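Local coordinates for glycoside hydrolase family 15, cellulose signaling associated protein envoy (Hypocrea jecorina, PDB 4WUJ) that senses blue light as a LOV-domain photoreceptor with bound flavin mononucleotide, and ties light signalling to the response to oxidative stress, at residues 61-66 with 76-81; 95-100 with 109-114; 19-24 with 29-34. All blocks are in the same frame, centred on the assembly; numbering follows the deposited sequence.

Interaction 1. Residues 61-66 with 76-81; sequences QLTGYS and RFLQNS. With FMN (flavin mononucleotide), chain I.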
loop_
_atom_site.group_PDB
_atom_site.type_symbol
_atom_site.label_atom_id
_atom_site.label_comp_id
_atom_site.label_asym_id
_atom_site.label_seq_id
_atom_site.Cartn_x
_atom_site.Cartn_y
_atom_site.Cartn_z
ATOM N N GLN C 61 -6.097 8.356 -6.753
ATOM C CA GLN C 61 -6.290 9.582 -5.990
ATOM C C GLN C 61 -5.330 10.668 -6.504
ATOM O O GLN C 61 -5.682 11.847 -6.598
ATOM C CB GLN C 61 -6.064 9.334 -4.480
ATOM C CG GLN C 61 -6.381 10.516 -3.589
ATOM C CD GLN C 61 -7.855 10.605 -3.299
ATOM O OE1 GLN C 61 -8.662 10.764 -4.209
ATOM N NE2 GLN C 61 -8.224 10.460 -2.027
ATOM N N LEU C 62 -4.101 10.281 -6.802
ATOM C CA LEU C 62 -3.156 11.260 -7.319
ATOM C C LEU C 62 -3.581 11.735 -8.700
ATOM O O LEU C 62 -3.592 12.921 -8.953
ATOM C CB LEU C 62 -1.734 10.723 -7.357
ATOM C CG LEU C 62 -0.787 11.568 -8.211
ATOM C CD1 LEU C 62 -0.515 12.932 -7.553
ATOM C CD2 LEU C 62 0.483 10.843 -8.449
ATOM N N THR C 63 -3.962 10.823 -9.590
ATOM C CA THR C 63 -4.126 11.186 -11.010
ATOM C C THR C 63 -5.552 11.570 -11.376
ATOM O O THR C 63 -5.778 12.196 -12.402
ATOM C CB THR C 63 -3.687 10.058 -11.958
ATOM O OG1 THR C 63 -4.573 8.933 -11.838
ATOM C CG2 THR C 63 -2.262 9.659 -11.673
ATOM N N GLY C 64 -6.518 11.178 -10.555
ATOM C CA GLY C 64 -7.919 11.407 -10.874
ATOM C C GLY C 64 -8.571 10.419 -11.832
ATOM O O GLY C 64 -9.786 10.494 -12.060
ATOM N N TYR C 65 -7.808 9.492 -12.419
ATOM C CA TYR C 65 -8.452 8.460 -13.249
ATOM C C TYR C 65 -9.080 7.343 -12.414
ATOM O O TYR C 65 -8.895 7.262 -11.180
ATOM C CB TYR C 65 -7.476 7.851 -14.258
ATOM C CG TYR C 65 -6.906 8.841 -15.240
ATOM C CD1 TYR C 65 -5.739 9.531 -14.940
ATOM C CD2 TYR C 65 -7.526 9.086 -16.459
ATOM C CE1 TYR C 65 -5.203 10.444 -15.816
ATOM C CE2 TYR C 65 -6.991 9.984 -17.356
ATOM C CZ TYR C 65 -5.828 10.672 -17.014
ATOM O OH TYR C 65 -5.253 11.590 -17.856
ATOM N N SER C 66 -9.825 6.483 -13.101
ATOM C CA SER C 66 -10.401 5.292 -12.502
ATOM C C SER C 66 -9.811 4.066 -13.202
ATOM O O SER C 66 -9.181 4.177 -14.259
ATOM C CB SER C 66 -11.917 5.285 -12.689
ATOM O OG SER C 66 -12.234 5.044 -14.055
ATOM N N ARG C 76 2.452 6.219 -20.284
ATOM C CA ARG C 76 2.870 7.500 -20.885
ATOM C C ARG C 76 1.663 8.451 -21.054
ATOM O O ARG C 76 1.838 9.647 -21.247
ATOM C CB ARG C 76 3.589 7.300 -22.250
ATOM C CG ARG C 76 2.594 6.867 -23.322
ATOM C CD ARG C 76 3.217 6.789 -24.739
ATOM N NE ARG C 76 4.288 5.802 -24.766
ATOM C CZ ARG C 76 4.111 4.516 -25.021
ATOM N NH1 ARG C 76 2.896 4.035 -25.227
ATOM N NH2 ARG C 76 5.150 3.708 -25.018
ATOM N N PHE C 77 0.441 7.933 -20.995
ATOM C CA PHE C 77 -0.696 8.819 -21.122
ATOM C C PHE C 77 -0.637 9.916 -20.052
ATOM O O PHE C 77 -1.283 10.940 -20.194
ATOM C CB PHE C 77 -2.020 8.050 -21.053
ATOM C CG PHE C 77 -2.300 7.442 -19.703
ATOM C CD1 PHE C 77 -2.759 8.229 -18.653
ATOM C CD2 PHE C 77 -2.114 6.092 -19.491
ATOM C CE1 PHE C 77 -3.018 7.683 -17.427
ATOM C CE2 PHE C 77 -2.375 5.528 -18.251
ATOM C CZ PHE C 77 -2.830 6.327 -17.219
ATOM N N LEU C 78 0.175 9.719 -19.012
ATOM C CA LEU C 78 0.301 10.689 -17.934
ATOM C C LEU C 78 1.080 11.918 -18.370
ATOM O O LEU C 78 1.052 12.970 -17.724
ATOM C CB LEU C 78 0.994 10.046 -16.726
ATOM C CG LEU C 78 0.199 8.987 -15.936
ATOM C CD1 LEU C 78 1.111 8.323 -14.932
ATOM C CD2 LEU C 78 -0.974 9.633 -15.238
ATOM N N GLN C 79 1.806 11.787 -19.464
ATOM C CA GLN C 79 2.554 12.923 -19.990
ATOM C C GLN C 79 1.661 13.806 -20.855
ATOM O O GLN C 79 2.093 14.851 -21.316
ATOM C CB GLN C 79 3.757 12.439 -20.791
ATOM C CG GLN C 79 4.848 11.847 -19.967
ATOM C CD GLN C 79 5.609 10.757 -20.727
ATOM O OE1 GLN C 79 5.730 10.814 -21.951
ATOM N NE2 GLN C 79 6.130 9.763 -19.998
ATOM N N ASN C 80 0.415 13.388 -21.057
ATOM C CA ASN C 80 -0.487 14.061 -21.990
ATOM C C ASN C 80 -1.692 14.744 -21.356
ATOM O O ASN C 80 -2.495 14.115 -20.662
ATOM C CB ASN C 80 -1.025 13.067 -23.022
ATOM C CG ASN C 80 0.046 12.543 -23.933
ATOM O OD1 ASN C 80 1.046 13.224 -24.195
ATOM N ND2 ASN C 80 -0.141 11.324 -24.420
ATOM N N SER C 81 -1.814 16.037 -21.634
ATOM C CA SER C 81 -3.050 16.780 -21.420
ATOM C C SER C 81 -3.692 17.025 -22.811
ATOM O O SER C 81 -3.009 17.489 -23.741
ATOM C CB SER C 81 -2.729 18.097 -20.684
ATOM O OG SER C 81 -3.894 18.787 -20.275
HETATM N N1 FMN I . 5.801 7.984 -17.137
HETATM C C2 FMN I . 5.278 9.134 -16.585
HETATM O O2 FMN I . 5.319 10.195 -17.204
HETATM N N3 FMN I . 4.682 9.094 -15.326
HETATM C C4 FMN I . 4.615 7.929 -14.601
HETATM O O4 FMN I . 4.066 7.938 -13.504
HETATM C C4A FMN I . 5.144 6.752 -15.150
HETATM N N5 FMN I . 5.075 5.552 -14.454
HETATM C C5A FMN I . 5.607 4.414 -14.990
HETATM C C6 FMN I . 5.533 3.248 -14.251
HETATM C C7 FMN I . 6.031 2.065 -14.769
HETATM C C7M FMN I . 5.938 0.832 -13.924
HETATM C C8 FMN I . 6.627 2.062 -16.051
HETATM C C8M FMN I . 7.176 0.777 -16.621
HETATM C C9 FMN I . 6.713 3.254 -16.782
HETATM C C9A FMN I . 6.201 4.435 -16.259
HETATM N N10 FMN I . 6.258 5.638 -16.972
HETATM C C10 FMN I . 5.733 6.790 -16.420
HETATM C "C1'" FMN I . 6.927 5.795 -18.321
HETATM C "C2'" FMN I . 6.155 5.443 -19.571
HETATM O "O2'" FMN I . 5.264 4.393 -19.276
HETATM C "C3'" FMN I . 7.179 5.116 -20.696
HETATM O "O3'" FMN I . 8.046 4.060 -20.297
HETATM C "C4'" FMN I . 8.028 6.363 -21.042
HETATM O "O4'" FMN I . 7.172 7.340 -21.595
HETATM C "C5'" FMN I . 9.211 6.062 -21.980
HETATM O "O5'" FMN I . 8.773 5.310 -23.098
HETATM P P FMN I . 8.227 6.030 -24.412
HETATM O O1P FMN I . 7.757 4.903 -25.317
HETATM O O2P FMN I . 7.088 6.969 -24.204
HETATM O O3P FMN I . 9.348 6.775 -25.059
#

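Interaction 2. Residues 95-100 with 109-114; sequences QEMRRA and VRIVNY. With FMN (flavin mononucleotide), chain I; SO4 (sulfate ion), chain J.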
loop_
_atom_site.group_PDB
_atom_site.type_symbol
_atom_site.label_atom_id
_atom_site.label_comp_id
_atom_site.label_asym_id
_atom_site.label_seq_id
_atom_site.Cartn_x
_atom_site.Cartn_y
_atom_site.Cartn_z
ATOM N N GLN C 95 13.292 9.750 -21.972
ATOM C CA GLN C 95 14.341 8.838 -22.478
ATOM C C GLN C 95 15.020 8.063 -21.365
ATOM O O GLN C 95 15.348 6.869 -21.516
ATOM C CB GLN C 95 15.532 9.542 -23.172
ATOM C CG GLN C 95 15.285 10.722 -24.039
ATOM C CD GLN C 95 16.621 11.259 -24.617
ATOM O OE1 GLN C 95 17.419 10.496 -25.196
ATOM N NE2 GLN C 95 16.875 12.561 -24.422
ATOM N N GLU C 96 15.337 8.779 -20.288
ATOM C CA GLU C 96 15.956 8.140 -19.124
ATOM C C GLU C 96 15.034 6.986 -18.665
ATOM O O GLU C 96 15.496 5.865 -18.474
ATOM C CB GLU C 96 16.190 9.161 -18.006
ATOM C CG GLU C 96 17.470 8.918 -17.194
ATOM C CD GLU C 96 17.553 9.752 -15.894
ATOM O OE1 GLU C 96 16.984 10.873 -15.819
ATOM O OE2 GLU C 96 18.183 9.256 -14.933
ATOM N N MET C 97 13.734 7.246 -18.534
ATOM C CA MET C 97 12.822 6.173 -18.124
ATOM C C MET C 97 12.866 5.041 -19.175
ATOM O O MET C 97 13.046 3.873 -18.841
ATOM C CB MET C 97 11.407 6.706 -17.962
ATOM C CG MET C 97 11.184 7.448 -16.637
ATOM S SD MET C 97 9.483 7.964 -16.329
ATOM C CE MET C 97 9.128 9.028 -17.704
ATOM N N ARG C 98 12.805 5.430 -20.455
ATOM C CA ARG C 98 12.766 4.483 -21.554
ATOM C C ARG C 98 13.959 3.556 -21.535
ATOM O O ARG C 98 13.825 2.323 -21.704
ATOM C CB ARG C 98 12.696 5.223 -22.885
ATOM C CG ARG C 98 12.564 4.291 -24.051
ATOM C CD ARG C 98 12.183 4.983 -25.341
ATOM N NE ARG C 98 13.207 5.933 -25.733
ATOM C CZ ARG C 98 13.038 7.248 -25.797
ATOM N NH1 ARG C 98 11.859 7.802 -25.542
ATOM N NH2 ARG C 98 14.056 8.010 -26.150
ATOM N N ARG C 99 15.119 4.156 -21.278
ATOM C CA ARG C 99 16.390 3.465 -21.393
ATOM C C ARG C 99 16.584 2.630 -20.157
ATOM O O ARG C 99 17.065 1.496 -20.203
ATOM C CB ARG C 99 17.536 4.471 -21.558
ATOM C CG ARG C 99 17.972 4.698 -23.029
ATOM C CD ARG C 99 18.018 6.192 -23.415
ATOM N NE ARG C 99 18.617 6.421 -24.725
ATOM C CZ ARG C 99 19.089 7.595 -25.152
ATOM N NH1 ARG C 99 19.051 8.680 -24.371
ATOM N NH2 ARG C 99 19.615 7.682 -26.375
ATOM N N ALA C 100 16.140 3.157 -19.040
ATOM C CA ALA C 100 16.264 2.413 -17.793
ATOM C C ALA C 100 15.390 1.163 -17.838
ATOM O O ALA C 100 15.844 0.041 -17.543
ATOM C CB ALA C 100 15.888 3.291 -16.665
ATOM N N VAL C 109 13.412 9.810 -11.774
ATOM C CA VAL C 109 13.416 11.084 -12.434
ATOM C C VAL C 109 12.239 11.887 -11.953
ATOM O O VAL C 109 11.352 11.399 -11.269
ATOM C CB VAL C 109 13.260 10.939 -13.989
ATOM C CG1 VAL C 109 14.140 9.819 -14.519
ATOM C CG2 VAL C 109 11.799 10.709 -14.362
ATOM N N ARG C 110 12.227 13.143 -12.346
ATOM C CA ARG C 110 11.109 14.004 -12.073
ATOM C C ARG C 110 10.683 14.464 -13.429
ATOM O O ARG C 110 11.516 14.619 -14.334
ATOM C CB ARG C 110 11.540 15.169 -11.144
ATOM C CG ARG C 110 11.878 16.501 -11.820
ATOM C CD ARG C 110 12.565 17.562 -10.855
ATOM N NE ARG C 110 12.951 18.720 -11.661
ATOM C CZ ARG C 110 14.125 18.845 -12.295
ATOM N NH1 ARG C 110 15.083 17.945 -12.137
ATOM N NH2 ARG C 110 14.374 19.907 -13.048
ATOM N N ILE C 111 9.392 14.670 -13.597
ATOM C CA ILE C 111 8.872 14.895 -14.910
ATOM C C ILE C 111 7.517 15.478 -14.754
ATOM O O ILE C 111 6.861 15.227 -13.740
ATOM C CB ILE C 111 8.750 13.503 -15.699
ATOM C CG1 ILE C 111 8.060 13.678 -17.042
ATOM C CG2 ILE C 111 7.995 12.434 -14.870
ATOM C CD1 ILE C 111 8.033 12.382 -17.864
ATOM N N VAL C 112 7.035 16.191 -15.756
ATOM C CA VAL C 112 5.693 16.726 -15.667
ATOM C C VAL C 112 4.677 15.760 -16.184
ATOM O O VAL C 112 4.757 15.319 -17.341
ATOM C CB VAL C 112 5.556 18.039 -16.426
ATOM C CG1 VAL C 112 4.077 18.468 -16.492
ATOM C CG2 VAL C 112 6.460 19.124 -15.767
ATOM N N ASN C 113 3.713 15.417 -15.332
ATOM C CA ASN C 113 2.505 14.757 -15.811
ATOM C C ASN C 113 1.255 15.589 -15.607
ATOM O O ASN C 113 1.275 16.680 -15.013
ATOM C CB ASN C 113 2.301 13.365 -15.168
ATOM C CG ASN C 113 3.465 12.430 -15.413
ATOM O OD1 ASN C 113 3.713 11.534 -14.605
ATOM N ND2 ASN C 113 4.209 12.649 -16.511
ATOM N N TYR C 114 0.161 15.026 -16.090
ATOM C CA TYR C 114 -1.104 15.705 -16.097
ATOM C C TYR C 114 -2.140 14.803 -15.471
ATOM O O TYR C 114 -2.297 13.653 -15.877
ATOM C CB TYR C 114 -1.448 16.098 -17.523
ATOM C CG TYR C 114 -0.402 17.072 -18.051
ATOM C CD1 TYR C 114 -0.490 18.434 -17.769
ATOM C CD2 TYR C 114 0.704 16.621 -18.772
ATOM C CE1 TYR C 114 0.477 19.331 -18.223
ATOM C CE2 TYR C 114 1.673 17.501 -19.233
ATOM C CZ TYR C 114 1.561 18.865 -18.949
ATOM O OH TYR C 114 2.524 19.754 -19.404
HETATM N N1 FMN I . 5.801 7.984 -17.137
HETATM C C2 FMN I . 5.278 9.134 -16.585
HETATM O O2 FMN I . 5.319 10.195 -17.204
HETATM N N3 FMN I . 4.682 9.094 -15.326
HETATM C C4 FMN I . 4.615 7.929 -14.601
HETATM O O4 FMN I . 4.066 7.938 -13.504
HETATM C C4A FMN I . 5.144 6.752 -15.150
HETATM N N5 FMN I . 5.075 5.552 -14.454
HETATM C C5A FMN I . 5.607 4.414 -14.990
HETATM C C6 FMN I . 5.533 3.248 -14.251
HETATM C C7 FMN I . 6.031 2.065 -14.769
HETATM C C7M FMN I . 5.938 0.832 -13.924
HETATM C C8 FMN I . 6.627 2.062 -16.051
HETATM C C8M FMN I . 7.176 0.777 -16.621
HETATM C C9 FMN I . 6.713 3.254 -16.782
HETATM C C9A FMN I . 6.201 4.435 -16.259
HETATM N N10 FMN I . 6.258 5.638 -16.972
HETATM C C10 FMN I . 5.733 6.790 -16.420
HETATM C "C1'" FMN I . 6.927 5.795 -18.321
HETATM C "C2'" FMN I . 6.155 5.443 -19.571
HETATM O "O2'" FMN I . 5.264 4.393 -19.276
HETATM C "C3'" FMN I . 7.179 5.116 -20.696
HETATM O "O3'" FMN I . 8.046 4.060 -20.297
HETATM C "C4'" FMN I . 8.028 6.363 -21.042
HETATM O "O4'" FMN I . 7.172 7.340 -21.595
HETATM C "C5'" FMN I . 9.211 6.062 -21.980
HETATM O "O5'" FMN I . 8.773 5.310 -23.098
HETATM P P FMN I . 8.227 6.030 -24.412
HETATM O O1P FMN I . 7.757 4.903 -25.317
HETATM O O2P FMN I . 7.088 6.969 -24.204
HETATM O O3P FMN I . 9.348 6.775 -25.059
HETATM S S SO4 J . 16.403 5.816 -27.785
HETATM O O1 SO4 J . 16.556 7.267 -27.718
HETATM O O2 SO4 J . 15.018 5.482 -28.111
HETATM O O3 SO4 J . 16.919 5.157 -26.590
HETATM O O4 SO4 J . 17.186 5.301 -28.885
#

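Interaction 3. Residues 19-24 with 29-34; sequences LRIASR and IDLGPL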
loop_
_atom_site.group_PDB
_atom_site.type_symbol
_atom_site.label_atom_id
_atom_site.label_comp_id
_atom_site.label_asym_id
_atom_site.label_seq_id
_atom_site.Cartn_x
_atom_site.Cartn_y
_atom_site.Cartn_z
ATOM N N LEU C 19 8.240 -5.518 -0.422
ATOM C CA LEU C 19 9.207 -5.971 0.526
ATOM C C LEU C 19 10.466 -6.501 -0.169
ATOM O O LEU C 19 11.577 -6.213 0.265
ATOM C CB LEU C 19 8.587 -7.031 1.405
ATOM C CG LEU C 19 9.343 -7.331 2.685
ATOM C CD1 LEU C 19 9.688 -6.040 3.446
ATOM C CD2 LEU C 19 8.489 -8.291 3.528
ATOM N N ARG C 20 10.309 -7.292 -1.228
ATOM C CA ARG C 20 11.479 -7.817 -1.942
ATOM C C ARG C 20 12.335 -6.651 -2.456
ATOM O O ARG C 20 13.586 -6.653 -2.363
ATOM C CB ARG C 20 11.042 -8.696 -3.104
ATOM C CG ARG C 20 11.271 -10.173 -2.889
ATOM C CD ARG C 20 10.286 -11.013 -3.699
ATOM N NE ARG C 20 10.198 -10.603 -5.103
ATOM C CZ ARG C 20 9.106 -10.745 -5.852
ATOM N NH1 ARG C 20 8.000 -11.288 -5.334
ATOM N NH2 ARG C 20 9.119 -10.349 -7.119
ATOM N N ILE C 21 11.636 -5.656 -2.985
ATOM C CA ILE C 21 12.269 -4.446 -3.466
ATOM C C ILE C 21 13.049 -3.745 -2.373
ATOM O O ILE C 21 14.191 -3.339 -2.579
ATOM C CB ILE C 21 11.238 -3.482 -4.050
ATOM C CG1 ILE C 21 10.974 -3.885 -5.508
ATOM C CG2 ILE C 21 11.752 -2.048 -3.979
ATOM C CD1 ILE C 21 9.605 -3.489 -6.029
ATOM N N ALA C 22 12.419 -3.614 -1.209
ATOM C CA ALA C 22 13.016 -2.941 -0.071
ATOM C C ALA C 22 14.379 -3.535 0.260
ATOM O O ALA C 22 15.331 -2.801 0.563
ATOM C CB ALA C 22 12.087 -3.031 1.144
ATOM N N SER C 23 14.463 -4.865 0.180
ATOM C CA SER C 23 15.661 -5.598 0.558
ATOM C C SER C 23 16.533 -5.996 -0.618
ATOM O O SER C 23 17.346 -6.919 -0.504
ATOM C CB SER C 23 15.260 -6.868 1.329
ATOM O OG SER C 23 14.774 -6.556 2.636
ATOM N N ARG C 24 16.353 -5.342 -1.760
ATOM C CA ARG C 24 17.132 -5.698 -2.951
ATOM C C ARG C 24 18.613 -5.335 -2.766
ATOM O O ARG C 24 18.928 -4.336 -2.114
ATOM C CB ARG C 24 16.598 -4.977 -4.193
ATOM C CG ARG C 24 16.882 -3.473 -4.211
ATOM C CD ARG C 24 15.936 -2.795 -5.153
ATOM N NE ARG C 24 16.169 -1.371 -5.341
ATOM C CZ ARG C 24 15.747 -0.431 -4.513
ATOM N NH1 ARG C 24 15.105 -0.770 -3.398
ATOM N NH2 ARG C 24 15.977 0.845 -4.789
ATOM N N ILE C 29 18.608 3.864 -5.516
ATOM C CA ILE C 29 17.787 4.918 -4.954
ATOM C C ILE C 29 17.344 4.435 -3.602
ATOM O O ILE C 29 17.131 3.238 -3.417
ATOM C CB ILE C 29 16.548 5.188 -5.800
ATOM C CG1 ILE C 29 16.954 5.752 -7.158
ATOM C CG2 ILE C 29 15.591 6.125 -5.077
ATOM C CD1 ILE C 29 16.878 4.702 -8.257
ATOM N N ASP C 30 17.240 5.361 -2.655
ATOM C CA ASP C 30 16.649 5.062 -1.354
ATOM C C ASP C 30 15.210 5.536 -1.449
ATOM O O ASP C 30 14.950 6.734 -1.602
ATOM C CB ASP C 30 17.384 5.776 -0.199
ATOM C CG ASP C 30 16.849 5.355 1.186
ATOM O OD1 ASP C 30 16.627 4.135 1.384
ATOM O OD2 ASP C 30 16.628 6.231 2.065
ATOM N N LEU C 31 14.279 4.585 -1.410
ATOM C CA LEU C 31 12.868 4.915 -1.560
ATOM C C LEU C 31 12.415 5.765 -0.383
ATOM O O LEU C 31 11.681 6.740 -0.559
ATOM C CB LEU C 31 12.033 3.625 -1.704
ATOM C CG LEU C 31 12.336 2.877 -3.023
ATOM C CD1 LEU C 31 11.645 1.514 -3.103
ATOM C CD2 LEU C 31 11.957 3.741 -4.228
ATOM N N GLY C 32 12.931 5.425 0.803
ATOM C CA GLY C 32 12.533 6.055 2.051
ATOM C C GLY C 32 11.261 5.379 2.575
ATOM O O GLY C 32 10.942 4.245 2.181
ATOM N N PRO C 33 10.528 6.059 3.461
ATOM C CA PRO C 33 9.313 5.393 3.961
ATOM C C PRO C 33 8.183 5.291 2.903
ATOM O O PRO C 33 7.986 6.216 2.124
ATOM C CB PRO C 33 8.896 6.275 5.149
ATOM C CG PRO C 33 9.453 7.627 4.862
ATOM C CD PRO C 33 10.744 7.379 4.082
ATOM N N LEU C 34 7.475 4.164 2.875
ATOM C CA LEU C 34 6.239 4.040 2.099
ATOM C C LEU C 34 5.034 3.734 3.002
ATOM O O LEU C 34 5.122 2.855 3.866
ATOM C CB LEU C 34 6.339 2.875 1.092
ATOM C CG LEU C 34 7.321 2.841 -0.086
ATOM C CD1 LEU C 34 6.676 2.115 -1.310
ATOM C CD2 LEU C 34 7.739 4.199 -0.476
#

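Interaction 1. Residues 61-66 with 76-81
Leu-78 and Phe-77 meet Thr-63 and Tyr-65 where the end of helix 57-63 faces a short 3-10 segment. The Leu-78 side chain joins this contact to the flavin. Its CB lies 4.1 Å from N3 of the FMN. CG sits beside the backbone N, opposite the carbonyl carbon (chi1 -70°). The fork at CG then divides the two methyls between different partners. CD1 rests above the flavin carbonyl, 3.3 Å from FMN O4. CD2 turns to the helix end and meets Thr-63 CG2 at 3.8 Å, the two side chains crossing at about a right angle. The hydroxyl of Thr-63 is engaged with the carbonyl of Phe-59, one helical turn back. Residues 76-81 begin inside the GRNCRFLQ signature of LOV domains. The cysteine of that motif is the one that bonds to the flavin after blue-light excitation in this family. Phe-77 points toward residues 61-66 and makes a T-shaped stack with Tyr-65. Its edge atom CE1 stands over one face of the tyrosine, toward the rim, 3.9 Å from Tyr-65 CE1. The ring planes are at 74°. Ile-70 packs against both rings. Two polar side chains of 76-81 hold the ligand. Arg-76 grips the phosphate with NE on FMN O2P at 3.1 Å, nearly straight at 174°, and with NH2 on FMN O1P at 2.9 Å. Asp-49 pairs with its NH1. Gln-79 NE2 donates to FMN O2 at 2.9 Å and also to the ribityl oxygen O4', bridging ring and tail.

Interaction 2. Residues 95-100 with 109-114
Part of the flavin pocket of this PAS-fold LOV domain is lined by Met-97 of helix 92-103 and Ile-111 of strand 107-114, which touch each other; Glu-96 and Val-109 extend the contact outward. The short segments of helix and strand run at 129° to each other. Met-97 CG lies 4.0 Å from Val-109 CG2. Further out the methionine bends at its last torsion (chi3 -60°). This turns the methyl CE to Ile-111 CD1 at 3.5 Å and equally close to FMN N1. Ile-111 CD1 also approaches FMN O2. At the outer end the extended Glu-96 slides past Val-109, its OE1 3.3 Å from Val-109 CG1. The polar grip on the cofactor comes from neighbouring residues. Asn-113 OD1 accepts from FMN N3 at 2.7 Å, and its ND2 gives to FMN O2 at 2.8 Å. Asn-123 donates to the same OD1, which fixes the rotation of the amide. Arg-98 NH1 reaches FMN O3P at 2.8 Å, while its NH2 holds a sulfate, probably from the crystallisation liquor, through O1 at 3.0 Å. Arg-99 adds a weak bond to that sulfate. The chemistry is thus divided. Methionine and isoleucine give the pyrimidine side of the flavin an apolar border, the amide matches its donor and acceptor, and Arg-98, together with Arg-76, probably balances the phosphate charge.

Interaction 3. Residues 19-24 with 29-34
Arg-24 reaches Ile-29 because its CG sits between the backbone N and the carbonyl carbon (chi1 71°) and the chain then runs extended to NE. The guanidinium comes to lie between the end of helix 14-22 and residues 29-34. Its NH1 bonds to the carbonyl O of Ile-21 at 2.8 Å. The bond is fairly straight at 164°, and the oxygen lies in the guanidinium plane. Arg-24 N also donates to Ile-21 O, at 3.1 Å and from the opposite face of that carbonyl. The oxygen in the last turn of the helix is therefore held from both sides. NH2 makes a weak bond to Ile-29 O at 3.0 Å, bent to 120°. NE forms a salt bridge with Glu-106. Helix 14-22 and the loop after it pack on the antiparallel sheet of the PAS core. Ile-21 and Leu-31 both touch Leu-128 on strand 120-129. Between themselves they cross at about a right angle, Ile-21 CG2 meeting Leu-31 CD1 at 3.7 Å. With an alanine in place of Arg-24, Glu-106 would probably lose its salt-bridge partner and the carbonyls of Ile-21 and Ile-29 the group that links them. Leu-31 CD1 also lies near Arg-24 NH1, at 4.2 Å. The second subunit packs close by, its Met-15 against Ala-22 and its Tyr-7 against Leu-34.

The contacts follow one another along the chain in the order interaction 3, interaction 1, interaction 2. Interactions 1 and 2 have centres 14 Å apart and both touch the FMN. They are joined directly, by a probable hydrogen bond from Tyr-114 N to Leu-78 O at 2.8 Å. Together they tie the LOV signature loop, helix 92-103 and edge strand 107-114 around the flavin. Interaction 3 lies across the chain's centre from interaction 1, about 24 Å away between centres, and about 20 Å from interaction 2. It touches neither. It packs on strands 120-129 and 139-144 of the same sheet and borders the second subunit. The sheet thus lies between cofactor site and N-terminal helix.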